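Local coordinates for PbSGBP-B lipoprotein (Prevotella bryantii B14, PDB 6D2Y) that probably binds polysaccharide, as a magnesium-containing surface glycan-binding lipoprotein of a polysaccharide utilization locus, at residues P38-R44 and C65-L71; P105-D110 and D205-S209; T150-F156 and E183-F189. All coordinates share one frame; numbering follows the deposited sequence.

Contact 1: P38-R44 and C65-L71; sequences PTVYYIR and CLVGDNL
Two consecutive tyrosines, Tyr41 and Tyr42, sit opposite the single residue Val67, a classic beta bulge between antiparallel strands. Its hydrogen bonds meet at one acceptor, Val67 O, which takes both Tyr41 N and Tyr42 N. The Tyr42 bond, 3.2 Å from N to Val67 O, lies in the carbonyl plane, whereas Tyr41 N is tilted from it. Beyond the bulge the pairing is regular. Val67 N returns a bond to Tyr42 O, and Arg44 and Cys65 form a hydrogen-bonded pair through both of their backbone groups.

Aromatic contacts accompany the bulge. The Tyr42 ring lies over the branched end of Val67, whose CB is 3.9 Å from the ring centroid, a CH-pi contact over the face; the ring gets there because CG is folded between the backbone N and the carbonyl carbon (chi1 59°). The Tyr41 ring runs over Gly68 toward Asp69, with Gly68 CA over the ring centre, and its OH comes within 2.9 Å of Asp69 OD1, ring and carboxylate being turned 52° apart. The guanidinium of Arg44 has Val67 CG2 over one face, 3.6 Å from NH1; the same methyl also touches Tyr42 CE1, so it contacts both the arginine and the tyrosine.

Apolar packing occupies the other face of the sheet. Ile43 and Leu66 run alongside each other, Ile43 CD1 lying 3.9 Å from Leu66 CD1. Val40 CG2 meets Leu66 CD2 at 4.0 Å. Met112 and Met114 of strand 111-116 and Tyr124 of strand 121-129 pack against this side. The chemistry thus differs by face: Ile43 and Leu66 turn to those facing strands, whereas Tyr42, Val67, Arg44 and Cys65 share the other face, where aliphatic Val67 is lined by an aromatic ring and a guanidinium; Tyr41 and Asp69 meet beside it.

Contact 2: P105-D110 and D205-S209; sequences PSVVTD and DKYGS
Residues 105-110 form an irregular loop that meets the tight turn of 205-209 without backbone pairing; the nearest CA atoms, those of Val108 and Lys206, are 9.7 Å apart. Asp205 to Gly208 make a type I beta turn joining strands 200-205 and 208-215. Within it, Asp205 OD1 accepts Tyr207 N at 3.1 Å, an Asx turn, although the N-H approaches from well above the carboxylate plane.

Side chains bridge the gap. Lys206 stretches toward the loop, its CG anti to the backbone N (chi1 -166°), and bends at the last torsion to bring NZ to the carboxylate of Asp110, which comes from the opposite direction. The salt bridge is forked: NZ lies 2.8 Å from OD1 and 2.8 Å from OD2, meeting the syn lone pair of each. Two bonds from one ammonium restrain the rotation of the carboxylate. Beside this bridge Val108 CG2 rests 3.9 Å from Lys206 NZ, and CG1 touches the aliphatic chain at CD. Tyr207 approaches Pro105 and Val108 with its hydroxyl end; OH is 4.2 Å from Val108 CG2 and is hydrogen-bonded to Tyr159, whose own OH also binds Pro105 O.

The turn is that of a beta hairpin in the IPT/TIG domain; here it meets the loop between strands 95-99 and 111-116, joining the N-terminal beta part to that domain.

Contact 3: T150-F156 and E183-F189; sequences TITGDYF and EKTKITF
Lys184 reaches back along Asp154 and Tyr155, and its side chain can be followed atom by atom. CB points away from the opposing segment, but CG, set anti to the backbone N (chi1 178°), already passes 3.6 Å from Asp154 OD1. CD continues the extended chain at a looser distance from the same oxygen. CE runs alongside Tyr155, 4.1 Å from its CD2, and a bend at the last torsion (chi4 -67°) turns NZ in to Asp154 OD1. The two form a salt bridge, though the modelled 2.5 Å between NZ and OD1 is too short to take literally. NZ also stands over the face of the Tyr155 ring, 4.5 Å from the centroid and 22° off the normal, a cation-pi contact. Asp154 OD1 lies over the same face and accepts the backbone N of Tyr155, so it appears to face both the lysine and the next residue of its chain.

These residues lie at and just beyond the ends of two neighbouring antiparallel strands, 148-154 and 186-190, in a four-stranded sheet of the IPT/TIG domain, an immunoglobulin-like beta sandwich. Ile151 and Ile187 exchange backbone bonds in a hydrogen-bonded pair; Gly153 N then binds Thr185 O, and Phe156 N binds Lys184 O after the chain has turned.

The faces of the sheet differ. On one, Thr152 and Lys186 run together, NZ donating to Thr152 OG1 at 2.9 Å, and Thr150 CG2 packs by Thr188. On the Ile151 and Ile187 side, Phe156 from the following loop is set nearly perpendicular to Ile187: Ile187 CD1 sits over the ring face, 3.7 Å from the centroid, while Asp154 O lies over the opposite face and Lys186 N stands at the edge in the ring plane. Pro133 and Leu164 also touch the Phe156 side chain, and Ile151 CD1 meets Phe189 CE1 at 3.9 Å further along the strands.

How the contacts relate
The contacts illustrate how an elongated, multidomain beta protein is built from modules in series. Contact 1 pairs two strands of a three-stranded sheet in the N-terminal part and closes before contact 2 opens; their centres lie 24 Å apart, without touching. Contact 2 spans 95 residues to join that part to the IPT/TIG domain, and contact 3, within this domain, is nested inside the loop it closes. Contacts 2 and 3 have centres 16 Å apart and touch where Asp205 packs on Tyr155. Contacts 1 and 3 are 38 Å apart, centre to centre. All three lie away from the magnesium site of the C-terminal domain, so they concern the architecture of the preceding modules.

Contact 1: P38-R44 and C65-L71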
loop_
_atom_site.group_PDB
_atom_site.type_symbol
_atom_site.label_atom_id
_atom_site.label_comp_id
_atom_site.label_asym_id
_atom_site.label_seq_id
_atom_site.Cartn_x
_atom_site.Cartn_y
_atom_site.Cartn_z
ATOM N N PRO A 38 -31.119 -30.885 -23.813
ATOM C CA PRO A 38 -30.378 -29.796 -24.460
ATOM C C PRO A 38 -28.903 -30.135 -24.619
ATOM O O PRO A 38 -28.285 -30.740 -23.740
ATOM C CB PRO A 38 -30.582 -28.615 -23.506
ATOM C CG PRO A 38 -30.815 -29.250 -22.174
ATOM C CD PRO A 38 -31.560 -30.528 -22.453
ATOM N N THR A 39 -28.349 -29.739 -25.761
ATOM C CA THR A 39 -26.936 -29.898 -26.063
ATOM C C THR A 39 -26.338 -28.540 -26.413
ATOM O O THR A 39 -27.046 -27.619 -26.824
ATOM C CB THR A 39 -26.718 -30.880 -27.225
ATOM O OG1 THR A 39 -27.101 -30.257 -28.458
ATOM C CG2 THR A 39 -27.547 -32.141 -27.025
ATOM N N VAL A 40 -25.023 -28.418 -26.238
ATOM C CA VAL A 40 -24.293 -27.199 -26.577
ATOM C C VAL A 40 -23.113 -27.571 -27.458
ATOM O O VAL A 40 -22.216 -28.302 -27.024
ATOM C CB VAL A 40 -23.809 -26.438 -25.334
ATOM C CG1 VAL A 40 -22.740 -25.425 -25.723
ATOM C CG2 VAL A 40 -24.961 -25.725 -24.694
ATOM N N TYR A 41 -23.105 -27.053 -28.684
ATOM C CA TYR A 41 -21.992 -27.319 -29.585
ATOM C C TYR A 41 -20.800 -26.427 -29.260
ATOM O O TYR A 41 -19.655 -26.892 -29.265
ATOM C CB TYR A 41 -22.438 -27.129 -31.037
ATOM C CG TYR A 41 -23.634 -27.971 -31.444
ATOM C CD1 TYR A 41 -24.352 -27.673 -32.593
ATOM C CD2 TYR A 41 -24.036 -29.071 -30.689
ATOM C CE1 TYR A 41 -25.440 -28.435 -32.973
ATOM C CE2 TYR A 41 -25.124 -29.837 -31.062
ATOM C CZ TYR A 41 -25.820 -29.515 -32.205
ATOM O OH TYR A 41 -26.901 -30.276 -32.583
ATOM N N TYR A 42 -21.052 -25.154 -28.967
ATOM C CA TYR A 42 -20.011 -24.234 -28.525
ATOM C C TYR A 42 -20.681 -22.988 -27.962
ATOM O O TYR A 42 -21.901 -22.822 -28.046
ATOM C CB TYR A 42 -19.041 -23.878 -29.658
ATOM C CG TYR A 42 -19.672 -23.229 -30.871
ATOM C CD1 TYR A 42 -19.853 -21.852 -30.933
ATOM C CD2 TYR A 42 -20.067 -23.991 -31.963
ATOM C CE1 TYR A 42 -20.422 -21.256 -32.045
ATOM C CE2 TYR A 42 -20.637 -23.402 -33.078
ATOM C CZ TYR A 42 -20.813 -22.036 -33.113
ATOM O OH TYR A 42 -21.380 -21.446 -34.221
ATOM N N ILE A 43 -19.862 -22.116 -27.376
ATOM C CA ILE A 43 -20.313 -20.856 -26.800
ATOM C C ILE A 43 -19.556 -19.724 -27.476
ATOM O O ILE A 43 -18.322 -19.749 -27.543
ATOM C CB ILE A 43 -20.101 -20.815 -25.276
ATOM C CG1 ILE A 43 -20.735 -22.040 -24.616
ATOM C CG2 ILE A 43 -20.657 -19.519 -24.695
ATOM C CD1 ILE A 43 -21.068 -21.836 -23.162
ATOM N N ARG A 44 -20.290 -18.735 -27.969
ATOM C CA ARG A 44 -19.735 -17.587 -28.666
ATOM C C ARG A 44 -20.144 -16.298 -27.963
ATOM O O ARG A 44 -21.125 -16.275 -27.209
ATOM C CB ARG A 44 -20.205 -17.561 -30.128
ATOM C CG ARG A 44 -21.567 -16.918 -30.337
ATOM C CD ARG A 44 -22.081 -17.139 -31.751
ATOM N NE ARG A 44 -23.473 -16.720 -31.895
ATOM C CZ ARG A 44 -24.338 -17.273 -32.739
ATOM N NH1 ARG A 44 -23.956 -18.271 -33.524
ATOM N NH2 ARG A 44 -25.587 -16.826 -32.800
ATOM N N CYS A 65 -23.452 -16.412 -25.590
ATOM C CA CYS A 65 -24.503 -17.015 -26.403
ATOM C C CYS A 65 -24.190 -18.486 -26.618
ATOM O O CYS A 65 -23.141 -18.827 -27.175
ATOM C CB CYS A 65 -24.648 -16.300 -27.748
ATOM S SG CYS A 65 -25.894 -17.048 -28.820
ATOM N N LEU A 66 -25.104 -19.351 -26.186
ATOM C CA LEU A 66 -24.955 -20.786 -26.373
ATOM C C LEU A 66 -25.382 -21.178 -27.779
ATOM O O LEU A 66 -26.343 -20.633 -28.328
ATOM C CB LEU A 66 -25.791 -21.550 -25.344
ATOM C CG LEU A 66 -25.249 -21.775 -23.926
ATOM C CD1 LEU A 66 -24.706 -20.510 -23.289
ATOM C CD2 LEU A 66 -26.342 -22.357 -23.054
ATOM N N VAL A 67 -24.662 -22.129 -28.367
ATOM C CA VAL A 67 -24.961 -22.617 -29.708
ATOM C C VAL A 67 -25.134 -24.128 -29.603
ATOM O O VAL A 67 -24.151 -24.876 -29.565
ATOM C CB VAL A 67 -23.878 -22.242 -30.726
ATOM C CG1 VAL A 67 -24.130 -22.941 -32.054
ATOM C CG2 VAL A 67 -23.849 -20.734 -30.921
ATOM N N GLY A 68 -26.383 -24.574 -29.540
ATOM C CA GLY A 68 -26.714 -25.982 -29.445
ATOM C C GLY A 68 -28.099 -26.231 -30.001
ATOM O O GLY A 68 -28.606 -25.398 -30.753
ATOM N N ASP A 69 -28.712 -27.367 -29.675
ATOM C CA ASP A 69 -30.071 -27.670 -30.111
ATOM C C ASP A 69 -30.931 -28.043 -28.909
ATOM O O ASP A 69 -30.425 -28.420 -27.848
ATOM C CB ASP A 69 -30.122 -28.811 -31.154
ATOM C CG ASP A 69 -29.352 -28.493 -32.440
ATOM O OD1 ASP A 69 -29.490 -29.268 -33.408
ATOM O OD2 ASP A 69 -28.605 -27.496 -32.499
ATOM N N ASN A 70 -32.251 -27.934 -29.098
ATOM C CA ASN A 70 -33.239 -28.155 -28.035
ATOM C C ASN A 70 -32.930 -27.308 -26.806
ATOM O O ASN A 70 -33.124 -27.732 -25.666
ATOM C CB ASN A 70 -33.341 -29.635 -27.662
ATOM C CG ASN A 70 -33.826 -30.490 -28.809
ATOM O OD1 ASN A 70 -34.428 -29.990 -29.756
ATOM N ND2 ASN A 70 -33.580 -31.792 -28.722
ATOM N N LEU A 71 -32.466 -26.080 -27.049
ATOM C CA LEU A 71 -32.067 -25.203 -25.957
ATOM C C LEU A 71 -33.256 -24.679 -25.162
ATOM O O LEU A 71 -33.066 -24.170 -24.053
ATOM C CB LEU A 71 -31.241 -24.035 -26.502
ATOM C CG LEU A 71 -29.840 -24.395 -26.999
ATOM C CD1 LEU A 71 -29.016 -23.141 -27.243
ATOM C CD2 LEU A 71 -29.138 -25.316 -26.013
#

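Contact 2: P105-D110 and D205-S209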
loop_
_atom_site.group_PDB
_atom_site.type_symbol
_atom_site.label_atom_id
_atom_site.label_comp_id
_atom_site.label_asym_id
_atom_site.label_seq_id
_atom_site.Cartn_x
_atom_site.Cartn_y
_atom_site.Cartn_z
ATOM N N PRO A 105 -18.358 -17.501 -7.033
ATOM C CA PRO A 105 -18.838 -18.815 -6.582
ATOM C C PRO A 105 -18.102 -19.281 -5.333
ATOM O O PRO A 105 -16.882 -19.139 -5.219
ATOM C CB PRO A 105 -18.544 -19.726 -7.778
ATOM C CG PRO A 105 -17.394 -19.056 -8.481
ATOM C CD PRO A 105 -17.616 -17.581 -8.303
ATOM N N SER A 106 -18.862 -19.852 -4.392
ATOM C CA SER A 106 -18.265 -20.355 -3.156
ATOM C C SER A 106 -17.645 -21.734 -3.353
ATOM O O SER A 106 -16.584 -22.024 -2.793
ATOM C CB SER A 106 -19.308 -20.397 -2.039
ATOM O OG SER A 106 -19.570 -19.093 -1.547
ATOM N N VAL A 107 -18.294 -22.602 -4.126
ATOM C CA VAL A 107 -17.738 -23.887 -4.538
ATOM C C VAL A 107 -17.633 -23.859 -6.060
ATOM O O VAL A 107 -18.642 -23.722 -6.762
ATOM C CB VAL A 107 -18.583 -25.067 -4.033
ATOM C CG1 VAL A 107 -20.054 -24.839 -4.316
ATOM C CG2 VAL A 107 -18.101 -26.375 -4.675
ATOM N N VAL A 108 -16.408 -23.929 -6.575
ATOM C CA VAL A 108 -16.145 -23.810 -8.004
ATOM C C VAL A 108 -15.926 -25.201 -8.581
ATOM O O VAL A 108 -15.133 -25.991 -8.053
ATOM C CB VAL A 108 -14.941 -22.887 -8.270
ATOM C CG1 VAL A 108 -13.726 -23.308 -7.457
ATOM C CG2 VAL A 108 -14.594 -22.859 -9.756
ATOM N N THR A 109 -16.647 -25.510 -9.655
ATOM C CA THR A 109 -16.487 -26.780 -10.342
ATOM C C THR A 109 -16.156 -26.610 -11.815
ATOM O O THR A 109 -15.957 -27.616 -12.507
ATOM C CB THR A 109 -17.751 -27.642 -10.198
ATOM O OG1 THR A 109 -18.911 -26.868 -10.531
ATOM C CG2 THR A 109 -17.879 -28.159 -8.772
ATOM N N ASP A 110 -16.079 -25.374 -12.311
ATOM C CA ASP A 110 -15.788 -25.091 -13.716
ATOM C C ASP A 110 -16.765 -25.825 -14.631
ATOM O O ASP A 110 -16.384 -26.495 -15.594
ATOM C CB ASP A 110 -14.338 -25.437 -14.062
ATOM C CG ASP A 110 -13.346 -24.455 -13.465
ATOM O OD1 ASP A 110 -13.762 -23.349 -13.056
ATOM O OD2 ASP A 110 -12.144 -24.788 -13.413
ATOM N N ASP A 205 -3.603 -18.378 -6.249
ATOM C CA ASP A 205 -4.802 -19.185 -6.062
ATOM C C ASP A 205 -5.218 -19.730 -7.426
ATOM O O ASP A 205 -4.412 -19.768 -8.362
ATOM C CB ASP A 205 -5.906 -18.369 -5.362
ATOM C CG ASP A 205 -6.363 -17.165 -6.169
ATOM O OD1 ASP A 205 -5.879 -16.968 -7.303
ATOM O OD2 ASP A 205 -7.217 -16.408 -5.660
ATOM N N LYS A 206 -6.483 -20.144 -7.543
ATOM C CA LYS A 206 -6.958 -20.752 -8.781
ATOM C C LYS A 206 -6.896 -19.785 -9.955
ATOM O O LYS A 206 -6.712 -20.212 -11.099
ATOM C CB LYS A 206 -8.389 -21.262 -8.596
ATOM C CG LYS A 206 -8.870 -22.193 -9.696
ATOM C CD LYS A 206 -10.369 -22.437 -9.602
ATOM C CE LYS A 206 -10.835 -23.386 -10.692
ATOM N NZ LYS A 206 -11.363 -22.637 -11.863
ATOM N N TYR A 207 -7.029 -18.488 -9.697
ATOM C CA TYR A 207 -7.210 -17.502 -10.751
ATOM C C TYR A 207 -5.930 -16.763 -11.124
ATOM O O TYR A 207 -5.980 -15.866 -11.970
ATOM C CB TYR A 207 -8.296 -16.504 -10.340
ATOM C CG TYR A 207 -9.582 -17.185 -9.923
ATOM C CD1 TYR A 207 -10.325 -17.923 -10.837
ATOM C CD2 TYR A 207 -10.048 -17.105 -8.615
ATOM C CE1 TYR A 207 -11.495 -18.553 -10.466
ATOM C CE2 TYR A 207 -11.221 -17.735 -8.233
ATOM C CZ TYR A 207 -11.940 -18.457 -9.165
ATOM O OH TYR A 207 -13.109 -19.086 -8.799
ATOM N N GLY A 208 -4.792 -17.117 -10.531
ATOM C CA GLY A 208 -3.533 -16.526 -10.946
ATOM C C GLY A 208 -2.558 -16.212 -9.830
ATOM O O GLY A 208 -2.859 -16.412 -8.648
ATOM N N SER A 209 -1.378 -15.717 -10.202
ATOM C CA SER A 209 -0.327 -15.344 -9.268
ATOM C C SER A 209 -0.026 -13.860 -9.413
ATOM O O SER A 209 0.006 -13.331 -10.529
ATOM C CB SER A 209 0.952 -16.151 -9.516
ATOM O OG SER A 209 0.874 -17.438 -8.934
#

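Contact 3: T150-F156 and E183-F189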
loop_
_atom_site.group_PDB
_atom_site.type_symbol
_atom_site.label_atom_id
_atom_site.label_comp_id
_atom_site.label_asym_id
_atom_site.label_seq_id
_atom_site.Cartn_x
_atom_site.Cartn_y
_atom_site.Cartn_z
ATOM N N THR A 150 -1.097 -9.878 9.010
ATOM C CA THR A 150 -2.243 -9.789 8.116
ATOM C C THR A 150 -1.816 -9.133 6.811
ATOM O O THR A 150 -1.124 -8.109 6.824
ATOM C CB THR A 150 -3.392 -9.000 8.752
ATOM O OG1 THR A 150 -2.971 -7.652 8.996
ATOM C CG2 THR A 150 -3.822 -9.640 10.064
ATOM N N ILE A 151 -2.224 -9.725 5.692
ATOM C CA ILE A 151 -1.962 -9.185 4.364
ATOM C C ILE A 151 -3.291 -8.715 3.791
ATOM O O ILE A 151 -4.237 -9.503 3.669
ATOM C CB ILE A 151 -1.295 -10.223 3.448
ATOM C CG1 ILE A 151 0.204 -10.295 3.732
ATOM C CG2 ILE A 151 -1.521 -9.873 1.984
ATOM C CD1 ILE A 151 0.871 -11.521 3.159
ATOM N N THR A 152 -3.370 -7.432 3.450
ATOM C CA THR A 152 -4.603 -6.823 2.974
ATOM C C THR A 152 -4.577 -6.690 1.458
ATOM O O THR A 152 -3.544 -6.364 0.866
ATOM C CB THR A 152 -4.817 -5.448 3.612
ATOM O OG1 THR A 152 -4.599 -5.535 5.027
ATOM C CG2 THR A 152 -6.232 -4.949 3.353
ATOM N N GLY A 153 -5.722 -6.948 0.834
ATOM C CA GLY A 153 -5.848 -6.828 -0.603
ATOM C C GLY A 153 -7.249 -7.126 -1.091
ATOM O O GLY A 153 -8.226 -6.595 -0.552
ATOM N N ASP A 154 -7.362 -7.975 -2.109
ATOM C CA ASP A 154 -8.661 -8.333 -2.657
ATOM C C ASP A 154 -8.530 -9.636 -3.430
ATOM O O ASP A 154 -7.438 -10.020 -3.860
ATOM C CB ASP A 154 -9.216 -7.224 -3.558
ATOM C CG ASP A 154 -10.728 -7.261 -3.662
ATOM O OD1 ASP A 154 -11.319 -8.316 -3.350
ATOM O OD2 ASP A 154 -11.327 -6.240 -4.057
ATOM N N TYR A 155 -9.670 -10.311 -3.594
ATOM C CA TYR A 155 -9.763 -11.552 -4.365
ATOM C C TYR A 155 -8.845 -12.637 -3.803
ATOM O O TYR A 155 -8.182 -13.364 -4.545
ATOM C CB TYR A 155 -9.481 -11.301 -5.849
ATOM C CG TYR A 155 -10.428 -10.297 -6.467
ATOM C CD1 TYR A 155 -9.986 -9.034 -6.846
ATOM C CD2 TYR A 155 -11.768 -10.607 -6.662
ATOM C CE1 TYR A 155 -10.853 -8.113 -7.406
ATOM C CE2 TYR A 155 -12.640 -9.692 -7.219
ATOM C CZ TYR A 155 -12.179 -8.447 -7.589
ATOM O OH TYR A 155 -13.048 -7.537 -8.144
ATOM N N PHE A 156 -8.807 -12.744 -2.474
ATOM C CA PHE A 156 -8.148 -13.860 -1.796
ATOM C C PHE A 156 -9.195 -14.951 -1.615
ATOM O O PHE A 156 -9.906 -15.004 -0.611
ATOM C CB PHE A 156 -7.561 -13.425 -0.459
ATOM C CG PHE A 156 -6.500 -12.368 -0.573
ATOM C CD1 PHE A 156 -5.623 -12.356 -1.645
ATOM C CD2 PHE A 156 -6.379 -11.389 0.400
ATOM C CE1 PHE A 156 -4.646 -11.382 -1.745
ATOM C CE2 PHE A 156 -5.407 -10.414 0.306
ATOM C CZ PHE A 156 -4.538 -10.409 -0.769
ATOM N N GLU A 183 -9.886 -14.408 4.320
ATOM C CA GLU A 183 -11.054 -13.691 3.834
ATOM C C GLU A 183 -10.760 -13.130 2.449
ATOM O O GLU A 183 -9.623 -13.158 1.971
ATOM C CB GLU A 183 -11.448 -12.564 4.795
ATOM C CG GLU A 183 -11.633 -13.000 6.237
ATOM C CD GLU A 183 -11.737 -11.821 7.189
ATOM O OE1 GLU A 183 -12.011 -10.696 6.719
ATOM O OE2 GLU A 183 -11.541 -12.021 8.406
ATOM N N LYS A 184 -11.805 -12.603 1.809
ATOM C CA LYS A 184 -11.647 -12.080 0.458
ATOM C C LYS A 184 -10.629 -10.946 0.417
ATOM O O LYS A 184 -9.870 -10.820 -0.551
ATOM C CB LYS A 184 -12.999 -11.617 -0.086
ATOM C CG LYS A 184 -12.930 -10.997 -1.477
ATOM C CD LYS A 184 -14.317 -10.794 -2.066
ATOM C CE LYS A 184 -14.246 -10.083 -3.405
ATOM N NZ LYS A 184 -13.759 -8.682 -3.265
ATOM N N THR A 185 -10.580 -10.123 1.468
ATOM C CA THR A 185 -9.697 -8.965 1.493
ATOM C C THR A 185 -8.487 -9.120 2.401
ATOM O O THR A 185 -7.539 -8.339 2.269
ATOM C CB THR A 185 -10.464 -7.709 1.932
ATOM O OG1 THR A 185 -11.256 -8.007 3.087
ATOM C CG2 THR A 185 -11.368 -7.219 0.816
ATOM N N LYS A 186 -8.488 -10.086 3.318
ATOM C CA LYS A 186 -7.417 -10.195 4.297
ATOM C C LYS A 186 -7.015 -11.648 4.489
ATOM O O LYS A 186 -7.870 -12.532 4.591
ATOM C CB LYS A 186 -7.824 -9.585 5.649
ATOM C CG LYS A 186 -8.260 -8.125 5.573
ATOM C CD LYS A 186 -8.023 -7.390 6.886
ATOM C CE LYS A 186 -8.234 -5.889 6.723
ATOM N NZ LYS A 186 -6.951 -5.126 6.707
ATOM N N ILE A 187 -5.705 -11.880 4.538
ATOM C CA ILE A 187 -5.120 -13.169 4.889
ATOM C C ILE A 187 -4.371 -12.992 6.202
ATOM O O ILE A 187 -3.573 -12.060 6.342
ATOM C CB ILE A 187 -4.171 -13.682 3.792
ATOM C CG1 ILE A 187 -4.913 -13.865 2.469
ATOM C CG2 ILE A 187 -3.506 -14.981 4.227
ATOM C CD1 ILE A 187 -3.991 -14.103 1.292
ATOM N N THR A 188 -4.620 -13.883 7.157
ATOM C CA THR A 188 -4.005 -13.803 8.476
ATOM C C THR A 188 -3.191 -15.064 8.732
ATOM O O THR A 188 -3.696 -16.179 8.553
ATOM C CB THR A 188 -5.063 -13.626 9.566
ATOM O OG1 THR A 188 -5.903 -12.513 9.239
ATOM C CG2 THR A 188 -4.403 -13.369 10.910
ATOM N N PHE A 189 -1.940 -14.889 9.154
ATOM C CA PHE A 189 -1.076 -16.025 9.435
ATOM C C PHE A 189 -0.114 -15.675 10.561
ATOM O O PHE A 189 0.117 -14.503 10.870
ATOM C CB PHE A 189 -0.302 -16.476 8.187
ATOM C CG PHE A 189 0.750 -15.498 7.724
ATOM C CD1 PHE A 189 0.409 -14.411 6.933
ATOM C CD2 PHE A 189 2.081 -15.672 8.074
ATOM C CE1 PHE A 189 1.375 -13.517 6.501
ATOM C CE2 PHE A 189 3.052 -14.778 7.647
ATOM C CZ PHE A 189 2.698 -13.701 6.860
#